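Local coordinates for amidohydrolase (Xanthomonas campestris pv. campestris, PDB 4DZH), which probably deaminates adenosine-type nucleosides such as 5'-methylthioadenosine, as a zinc-dependent amidohydrolase of the ATZ/TRZ family with a TIM-barrel fold, at residues A[290-293]-A[297-300]. Residues are numbered along the deposited sequence; the frame is centred on the assembly and turned at random.
Sequences SNLK and GFCP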
loop_
_atom_site.group_PDB
_atom_site.type_symbol
_atom_site.label_atom_id
_atom_site.label_comp_id
_atom_site.label_asym_id
_atom_site.label_seq_id
_atom_site.Cartn_x
_atom_site.Cartn_y
_atom_site.Cartn_z
ATOM N N SER A 290 -2.051 -9.981 -4.321
ATOM C CA SER A 290 -2.626 -11.311 -4.187
ATOM C C SER A 290 -1.519 -12.364 -4.250
ATOM O O SER A 290 -1.521 -13.303 -3.434
ATOM C CB SER A 290 -3.650 -11.556 -5.278
ATOM O OG SER A 290 -4.075 -12.918 -5.270
ATOM N N ASN A 291 -0.593 -12.196 -5.206
ATOM C CA ASN A 291 0.501 -13.174 -5.374
ATOM C C ASN A 291 1.346 -13.245 -4.077
ATOM O O ASN A 291 1.779 -14.333 -3.629
ATOM C CB ASN A 291 1.437 -12.791 -6.525
ATOM C CG ASN A 291 0.819 -12.846 -7.919
ATOM O OD1 ASN A 291 1.400 -12.292 -8.861
ATOM N ND2 ASN A 291 -0.347 -13.506 -8.082
ATOM N N LEU A 292 1.648 -12.086 -3.475
ATOM C CA LEU A 292 2.472 -12.113 -2.302
ATOM C C LEU A 292 1.689 -12.738 -1.152
ATOM O O LEU A 292 2.201 -13.596 -0.428
ATOM C CB LEU A 292 2.944 -10.689 -1.939
ATOM C CG LEU A 292 3.868 -9.982 -2.921
ATOM C CD1 LEU A 292 4.125 -8.557 -2.334
ATOM C CD2 LEU A 292 5.182 -10.727 -2.982
ATOM N N LYS A 293 0.420 -12.320 -0.987
ATOM C CA LYS A 293 -0.370 -12.748 0.159
ATOM C C LYS A 293 -0.635 -14.256 0.120
ATOM O O LYS A 293 -0.646 -14.873 1.180
ATOM C CB LYS A 293 -1.697 -11.972 0.178
ATOM C CG LYS A 293 -2.547 -12.145 1.412
ATOM C CD LYS A 293 -3.726 -11.123 1.385
ATOM C CE LYS A 293 -4.485 -11.037 2.716
ATOM N NZ LYS A 293 -5.371 -12.218 2.960
ATOM N N GLY A 297 4.177 -16.463 -5.608
ATOM C CA GLY A 297 5.421 -16.232 -6.314
ATOM C C GLY A 297 5.618 -14.836 -6.854
ATOM O O GLY A 297 4.916 -13.880 -6.433
ATOM N N PHE A 298 6.516 -14.729 -7.836
ATOM C CA PHE A 298 7.085 -13.444 -8.272
ATOM C C PHE A 298 7.075 -13.312 -9.785
ATOM O O PHE A 298 8.019 -13.716 -10.486
ATOM C CB PHE A 298 8.523 -13.288 -7.739
ATOM C CG PHE A 298 8.613 -13.335 -6.238
ATOM C CD1 PHE A 298 8.388 -12.183 -5.488
ATOM C CD2 PHE A 298 8.892 -14.532 -5.568
ATOM C CE1 PHE A 298 8.452 -12.208 -4.101
ATOM C CE2 PHE A 298 8.957 -14.568 -4.184
ATOM C CZ PHE A 298 8.731 -13.405 -3.438
ATOM N N CYS A 299 5.976 -12.797 -10.298
ATOM C CA CYS A 299 5.880 -12.440 -11.695
ATOM C C CYS A 299 7.018 -11.529 -12.102
ATOM O O CYS A 299 7.317 -10.527 -11.410
ATOM C CB CYS A 299 4.526 -11.771 -11.976
ATOM S SG CYS A 299 4.257 -11.239 -13.595
ATOM N N PRO A 300 7.688 -11.874 -13.210
ATOM C CA PRO A 300 8.849 -11.088 -13.686
ATOM C C PRO A 300 8.382 -9.905 -14.487
ATOM O O PRO A 300 8.544 -9.819 -15.716
ATOM C CB PRO A 300 9.618 -12.081 -14.565
ATOM C CG PRO A 300 8.598 -13.091 -14.983
ATOM C CD PRO A 300 7.510 -13.141 -13.934
HETATM O O HOH W 1 4.092 -11.650 -8.356
#
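Gly297 meets the helical turn of 290-293 through its carbonyl group, whose O lies 3.6 Å from Asn291 CB. The contact joins the short helix 288-293, which follows strand 283-286, to the loop leading into helix 301-306. No direct hydrogen bond links the segments; one water bridges them instead, a worked example of solvent tying a helix side chain to a loop backbone. It donates to Gly297 O at 3.1 Å. Its other proton goes to Asn291 OD1, 2.8 Å away. Gly297 has a positive phi of 127°, a conformation suited to a residue with no side chain to press on the preceding carbonyl O. At Phe298 the contact turns apolar: ring carbon CE1 touches Leu292 CD2 at 3.8 Å, the methyl coming obliquely to the ring and the two side chains crossing at about a right angle. Both also pack on Ala339 of the second subunit, so this patch continues into the dimer interface. Cys299 returns to the water, which accepts its N-H across 2.9 Å. With CG beside its own backbone N (chi1 -67°), Asn291 brings OD1 to that water. Asn291 and Cys299 both rest on His286 of strand 283-286, and neighbouring Ser290 hydrogen-bonds the zinc ligand Asp316. Two donated bonds and one accepted bond thus fix the water, which supplies protons to two acceptors, Asn291 OD1 and Gly297 O, that have none to give each other.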